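Long-range contacts in secreted protein (Streptomyces lividans TK24, PDB 5LXZ), which is a secreted copper metalloradical protein related to galactose oxidase, and so probably carries out copper-dependent oxidation chemistry: residues Tyr248-Thr253 and Pro299-Met304; Gln294-Pro299 and Ile309-Ala314. The protein carries 1 engineered substitution. All blocks are in the same frame, centred on the assembly; numbering follows the deposited sequence.

Interaction 1. Residues Tyr248-Thr253 and Pro299-Met304; sequences YPTLTT and PALFLM. With CU (copper (II) ion), chain B; EDO (1,2-ethanediol), chain P.
At the head of the first segment, the ring end of Tyr248 leads off from Pro299-Met304 to the copper, its OH 2.1 Å from CU; CG lies anti to the carbonyl carbon (chi1 -69°), and the ring stacks on that of Tyr298. His461 and His548 bind the same ion, and a water lies on it in the plane of the Tyr248 ring. From Thr250 on, the chain runs almost parallel to strand 301-303, the axes 6.8 Å apart and 8° from one another. Thr250 has OG1 anti to its own carbonyl carbon, so the hydroxyl points across and donates to Pro299 O (OG1 to O 2.8 Å), approaching from above the carbonyl plane. OG1 also sits against the Pro299 ring, and CG2 stands opposite Leu301 CD1. An alanine here would lose the hydroxyl and methyl, and would probably leave Pro299 O without this donor and loosen the seam between the two strands at this end. Leu251 points away from this contact and packs on Ile259 and Ser261 of strand 259-262. Thr252 repeats the bridge with a different rotamer: OG1, anti to the backbone N (chi1 -163°), donates to Leu301 O at 2.7 Å, while its CG2 meets Leu301 CB at 3.9 Å. A water gives one proton to Thr252 OG1 and another to Thr253 O, and takes a weak bond from Leu303 N. Beyond it, Thr253 O rests 3.5 Å from Leu303 CB. Threonine hydroxyls and one water thus join the innermost strands of two neighbouring four-stranded blades, an arrangement in keeping with the Kelch beta-propeller of galactose oxidase relatives.

Interaction 2. Residues Gln294-Pro299 and Ile309-Ala314; sequences QFPTYP and IFYSGA. With EDO (1,2-ethanediol), chain M.
The dense part of this contact is the ring of Tyr311, on strand 309-311, gripped by the loop that leads into strand 301-303. Phe295 comes at it edge first, a T-shaped pair with centroids 4.9 Å apart and planes at 73°; its CD2 stands over the centre of the tyrosine face, and its CE2 lies 3.6 Å from Tyr311 CD2. The two side chains reach out to each other tip to tip, Tyr311 with CG anti to its backbone N (chi1 171°) and Phe295 with CG anti to its carbonyl carbon (chi1 -64°). On the opposite face of the tyrosine, its own chain turns back so that Gly313 N sits over the ring centre. Pro299 adds CB, 3.7 Å from Tyr311 CE1, and Pro296 crosses obliquely at the far end, CG 3.4 Å from Tyr311 OH. That hydroxyl finds its hydrogen bond with Gly324 O, beyond both segments. Packing is slacker at the two ends. Toward Ala314 only backbone meets backbone, Pro299 CA lying 3.6 Å from Ala314 O, while Ser312 OG accepts from Ala314 N in an ST turn. Toward partly exposed Gln294, an ethanediol, probably from the crystallisation liquor, lies with C2 over one face of Phe295, near its rim, and donates through O2 to Gln294 O at 2.7 Å. The segments share not a single hydrogen bond; aromatic and proline surfaces make the contact, the tyrosine hydroxyl is satisfied by a partner further off, and cohesion here therefore rests mainly on shape and ring packing.

Following the chain from its N terminus, Tyr248-Thr253 comes first, then Gln294-Pro299, then Pro299-Met304 and finally Ile309-Ala314, so the two contacts cross, with Pro299 belonging to both. Interaction 1 closes a long loop that includes the remaining strands of one blade, 259-262, 277-280 and 285-288, and joins that blade to the next. Interaction 2 closes a much shorter one, bringing the entry loop of the second blade back onto its second strand. Strands 301-303 and 309-311 are antiparallel neighbours, and probable hydrogen bonds from Phe310 N to Phe302 O and from Ala300 N to Ala314 O couple the contacts directly. Near the copper, Tyr298 of interaction 2 packs on Pro249 of interaction 1.

Interaction 1. Residues Tyr248-Thr253 and Pro299-Met304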
loop_
_atom_site.group_PDB
_atom_site.type_symbol
_atom_site.label_atom_id
_atom_site.label_comp_id
_atom_site.label_asym_id
_atom_site.label_seq_id
_atom_site.Cartn_x
_atom_site.Cartn_y
_atom_site.Cartn_z
ATOM N N TYR A 248 6.935 -1.850 6.200
ATOM C CA TYR A 248 6.184 -2.068 4.949
ATOM C C TYR A 248 5.482 -3.435 4.854
ATOM O O TYR A 248 5.476 -4.088 3.799
ATOM C CB TYR A 248 7.050 -1.902 3.711
ATOM C CG TYR A 248 7.539 -0.556 3.365
ATOM C CD1 TYR A 248 7.303 0.566 4.152
ATOM C CD2 TYR A 248 8.200 -0.413 2.161
ATOM C CE1 TYR A 248 7.777 1.794 3.748
ATOM C CE2 TYR A 248 8.684 0.788 1.777
ATOM C CZ TYR A 248 8.469 1.880 2.557
ATOM O OH TYR A 248 8.970 3.042 2.067
ATOM N N PRO A 249 4.856 -3.906 5.932
ATOM C CA PRO A 249 4.065 -5.121 5.811
ATOM C C PRO A 249 2.662 -4.846 5.200
ATOM O O PRO A 249 2.128 -3.730 5.315
ATOM C CB PRO A 249 3.923 -5.556 7.253
ATOM C CG PRO A 249 3.739 -4.284 7.960
ATOM C CD PRO A 249 4.667 -3.299 7.257
ATOM N N THR A 250 2.083 -5.885 4.588
ATOM C CA THR A 250 0.641 -5.841 4.340
ATOM C C THR A 250 -0.081 -6.531 5.458
ATOM O O THR A 250 0.319 -7.617 5.866
ATOM C CB THR A 250 0.299 -6.498 3.001
ATOM O OG1 THR A 250 0.677 -5.566 1.979
ATOM C CG2 THR A 250 -1.176 -6.788 2.829
ATOM N N LEU A 251 -1.159 -5.885 5.925
ATOM C CA LEU A 251 -2.126 -6.499 6.828
ATOM C C LEU A 251 -3.407 -6.714 6.064
ATOM O O LEU A 251 -3.909 -5.760 5.455
ATOM C CB LEU A 251 -2.387 -5.568 7.999
ATOM C CG LEU A 251 -1.478 -5.745 9.221
ATOM C CD1 LEU A 251 -0.032 -5.656 8.952
ATOM C CD2 LEU A 251 -1.914 -4.714 10.280
ATOM N N THR A 252 -3.928 -7.912 6.049
ATOM C CA THR A 252 -5.131 -8.205 5.269
ATOM C C THR A 252 -6.033 -9.175 6.021
ATOM O O THR A 252 -5.563 -10.087 6.678
ATOM C CB THR A 252 -4.729 -8.702 3.851
ATOM O OG1 THR A 252 -5.860 -8.617 2.979
ATOM C CG2 THR A 252 -4.152 -10.057 3.838
ATOM N N THR A 253 -7.330 -8.944 5.946
ATOM C CA THR A 253 -8.295 -9.782 6.687
ATOM C C THR A 253 -8.535 -11.115 6.029
ATOM O O THR A 253 -8.728 -11.183 4.804
ATOM C CB THR A 253 -9.612 -9.039 6.727
ATOM O OG1 THR A 253 -9.393 -7.758 7.355
ATOM C CG2 THR A 253 -10.672 -9.831 7.472
ATOM N N PRO A 299 2.726 -6.303 -0.390
ATOM C CA PRO A 299 2.076 -7.116 -1.415
ATOM C C PRO A 299 0.595 -6.857 -1.430
ATOM O O PRO A 299 -0.042 -6.784 -0.402
ATOM C CB PRO A 299 2.381 -8.553 -1.019
ATOM C CG PRO A 299 2.548 -8.441 0.488
ATOM C CD PRO A 299 3.178 -7.115 0.763
ATOM N N ALA A 300 0.006 -6.695 -2.607
ATOM C CA ALA A 300 -1.424 -6.455 -2.703
ATOM C C ALA A 300 -2.191 -7.757 -2.564
ATOM O O ALA A 300 -2.296 -8.512 -3.523
ATOM C CB ALA A 300 -1.743 -5.772 -4.016
ATOM N N LEU A 301 -2.704 -8.007 -1.358
ATOM C CA LEU A 301 -3.296 -9.289 -0.978
ATOM C C LEU A 301 -4.765 -9.074 -0.609
ATOM O O LEU A 301 -5.054 -8.396 0.375
ATOM C CB LEU A 301 -2.573 -9.873 0.223
ATOM C CG LEU A 301 -1.087 -10.147 0.033
ATOM C CD1 LEU A 301 -0.472 -10.628 1.348
ATOM C CD2 LEU A 301 -0.838 -11.190 -1.042
ATOM N N PHE A 302 -5.650 -9.717 -1.344
ATOM C CA PHE A 302 -7.096 -9.506 -1.166
ATOM C C PHE A 302 -7.784 -10.819 -0.840
ATOM O O PHE A 302 -7.524 -11.839 -1.479
ATOM C CB PHE A 302 -7.702 -8.978 -2.455
ATOM C CG PHE A 302 -7.313 -7.547 -2.780
ATOM C CD1 PHE A 302 -6.124 -7.255 -3.383
ATOM C CD2 PHE A 302 -8.155 -6.506 -2.460
ATOM C CE1 PHE A 302 -5.778 -5.938 -3.649
ATOM C CE2 PHE A 302 -7.831 -5.208 -2.744
ATOM C CZ PHE A 302 -6.623 -4.923 -3.312
ATOM N N LEU A 303 -8.767 -10.763 0.060
ATOM C CA LEU A 303 -9.559 -11.946 0.349
ATOM C C LEU A 303 -10.569 -12.212 -0.749
ATOM O O LEU A 303 -11.424 -11.361 -1.059
ATOM C CB LEU A 303 -10.279 -11.763 1.685
ATOM C CG LEU A 303 -11.099 -12.950 2.170
ATOM C CD1 LEU A 303 -10.227 -14.146 2.504
ATOM C CD2 LEU A 303 -11.832 -12.483 3.433
ATOM N N MET A 304 -10.557 -13.451 -1.249
ATOM C CA MET A 304 -11.453 -13.933 -2.281
ATOM C C MET A 304 -12.679 -14.622 -1.646
ATOM O O MET A 304 -12.653 -15.042 -0.478
ATOM C CB MET A 304 -10.726 -14.947 -3.146
ATOM C CG MET A 304 -9.477 -14.389 -3.798
ATOM S SD MET A 304 -8.408 -15.681 -4.505
ATOM C CE MET A 304 -9.551 -16.715 -5.448
HETATM CU CU CU B . 7.664 4.629 1.936
HETATM C C1 EDO P . -0.867 -1.889 3.662
HETATM O O1 EDO P . -1.289 -0.961 4.676
HETATM C C2 EDO P . -1.839 -3.011 3.588
HETATM O O2 EDO P . -2.074 -3.334 4.963
HETATM O O HOH W 1 -8.513 -9.113 3.005
HETATM O O HOH W 2 9.712 5.023 2.586
#

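Interaction 2. Residues Gln294-Pro299 and Ile309-Ala314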
loop_
_atom_site.group_PDB
_atom_site.type_symbol
_atom_site.label_atom_id
_atom_site.label_comp_id
_atom_site.label_asym_id
_atom_site.label_seq_id
_atom_site.Cartn_x
_atom_site.Cartn_y
_atom_site.Cartn_z
ATOM N N GLN A 294 7.052 -16.186 1.047
ATOM C CA GLN A 294 7.718 -14.917 0.923
ATOM C C GLN A 294 7.175 -14.073 -0.209
ATOM O O GLN A 294 6.900 -14.584 -1.304
ATOM C CB GLN A 294 9.218 -15.151 0.740
ATOM C CG GLN A 294 10.052 -13.895 0.767
ATOM C CD GLN A 294 11.506 -14.170 0.496
ATOM O OE1 GLN A 294 12.042 -13.798 -0.572
ATOM N NE2 GLN A 294 12.161 -14.762 1.450
ATOM N N PHE A 295 7.021 -12.786 0.104
ATOM C CA PHE A 295 6.619 -11.773 -0.859
ATOM C C PHE A 295 7.469 -10.519 -0.681
ATOM O O PHE A 295 7.981 -10.284 0.407
ATOM C CB PHE A 295 5.148 -11.347 -0.631
ATOM C CG PHE A 295 4.133 -12.428 -0.838
ATOM C CD1 PHE A 295 3.745 -13.245 0.210
ATOM C CD2 PHE A 295 3.565 -12.623 -2.091
ATOM C CE1 PHE A 295 2.824 -14.240 0.013
ATOM C CE2 PHE A 295 2.621 -13.638 -2.294
ATOM C CZ PHE A 295 2.225 -14.415 -1.212
ATOM N N PRO A 296 7.509 -9.675 -1.708
ATOM C CA PRO A 296 8.037 -8.337 -1.523
ATOM C C PRO A 296 7.180 -7.525 -0.573
ATOM O O PRO A 296 6.131 -8.017 -0.173
ATOM C CB PRO A 296 7.967 -7.719 -2.926
ATOM C CG PRO A 296 6.997 -8.561 -3.660
ATOM C CD PRO A 296 7.028 -9.919 -3.078
ATOM N N THR A 297 7.575 -6.306 -0.286
ATOM C CA THR A 297 6.842 -5.465 0.669
ATOM C C THR A 297 5.559 -4.931 0.082
ATOM O O THR A 297 5.362 -4.900 -1.126
ATOM C CB THR A 297 7.703 -4.290 1.149
ATOM O OG1 THR A 297 7.957 -3.405 0.051
ATOM C CG2 THR A 297 8.961 -4.779 1.801
ATOM N N TYR A 298 4.642 -4.535 0.958
ATOM C CA TYR A 298 3.290 -4.131 0.607
ATOM C C TYR A 298 2.704 -4.980 -0.523
ATOM O O TYR A 298 2.160 -4.430 -1.517
ATOM C CB TYR A 298 3.180 -2.626 0.306
ATOM C CG TYR A 298 3.345 -1.721 1.495
ATOM C CD1 TYR A 298 2.619 -1.921 2.649
ATOM C CD2 TYR A 298 4.206 -0.621 1.463
ATOM C CE1 TYR A 298 2.750 -1.083 3.731
ATOM C CE2 TYR A 298 4.362 0.212 2.545
ATOM C CZ TYR A 298 3.615 0.014 3.670
ATOM O OH TYR A 298 3.790 0.897 4.721
ATOM N N PRO A 299 2.726 -6.303 -0.390
ATOM C CA PRO A 299 2.076 -7.116 -1.415
ATOM C C PRO A 299 0.595 -6.857 -1.430
ATOM O O PRO A 299 -0.042 -6.784 -0.402
ATOM C CB PRO A 299 2.381 -8.553 -1.019
ATOM C CG PRO A 299 2.548 -8.441 0.488
ATOM C CD PRO A 299 3.178 -7.115 0.763
ATOM N N ILE A 309 -6.469 -16.076 -0.763
ATOM C CA ILE A 309 -5.957 -14.735 -0.924
ATOM C C ILE A 309 -5.447 -14.552 -2.342
ATOM O O ILE A 309 -4.630 -15.360 -2.823
ATOM C CB ILE A 309 -4.830 -14.477 0.080
ATOM C CG1 ILE A 309 -5.360 -14.293 1.493
ATOM C CG2 ILE A 309 -3.976 -13.236 -0.298
ATOM C CD1 ILE A 309 -6.144 -13.004 1.779
ATOM N N PHE A 310 -5.918 -13.493 -3.007
ATOM C CA PHE A 310 -5.400 -13.136 -4.277
ATOM C C PHE A 310 -4.273 -12.153 -4.135
ATOM O O PHE A 310 -4.443 -11.116 -3.510
ATOM C CB PHE A 310 -6.491 -12.527 -5.157
ATOM C CG PHE A 310 -6.019 -12.169 -6.547
ATOM C CD1 PHE A 310 -5.449 -13.149 -7.350
ATOM C CD2 PHE A 310 -6.070 -10.896 -7.009
ATOM C CE1 PHE A 310 -5.031 -12.843 -8.631
ATOM C CE2 PHE A 310 -5.642 -10.584 -8.310
ATOM C CZ PHE A 310 -5.132 -11.560 -9.095
ATOM N N TYR A 311 -3.124 -12.535 -4.691
ATOM C CA TYR A 311 -1.962 -11.626 -4.807
ATOM C C TYR A 311 -1.960 -11.131 -6.206
ATOM O O TYR A 311 -1.751 -11.907 -7.144
ATOM C CB TYR A 311 -0.695 -12.378 -4.480
ATOM C CG TYR A 311 0.588 -11.625 -4.764
ATOM C CD1 TYR A 311 0.789 -10.320 -4.269
ATOM C CD2 TYR A 311 1.615 -12.200 -5.472
ATOM C CE1 TYR A 311 1.977 -9.640 -4.502
ATOM C CE2 TYR A 311 2.809 -11.552 -5.640
ATOM C CZ TYR A 311 2.988 -10.266 -5.163
ATOM O OH TYR A 311 4.161 -9.573 -5.288
ATOM N N SER A 312 -2.074 -9.812 -6.373
ATOM C CA SER A 312 -2.195 -9.245 -7.705
ATOM C C SER A 312 -0.821 -9.106 -8.368
ATOM O O SER A 312 -0.785 -8.846 -9.563
ATOM C CB SER A 312 -2.853 -7.877 -7.664
ATOM O OG SER A 312 -1.953 -6.911 -7.132
ATOM N N GLY A 313 0.248 -9.235 -7.615
ATOM C CA GLY A 313 1.595 -8.954 -8.080
ATOM C C GLY A 313 2.082 -7.553 -7.745
ATOM O O GLY A 313 3.294 -7.318 -7.730
ATOM N N ALA A 314 1.178 -6.630 -7.442
ATOM C CA ALA A 314 1.573 -5.257 -7.100
ATOM C C ALA A 314 2.245 -5.254 -5.748
ATOM O O ALA A 314 1.832 -6.006 -4.844
ATOM C CB ALA A 314 0.366 -4.326 -7.082
HETATM C C1 EDO M . 4.410 -17.056 -4.203
HETATM O O1 EDO M . 5.568 -17.214 -5.035
HETATM C C2 EDO M . 4.817 -16.355 -2.913
HETATM O O2 EDO M . 5.986 -16.927 -2.283
#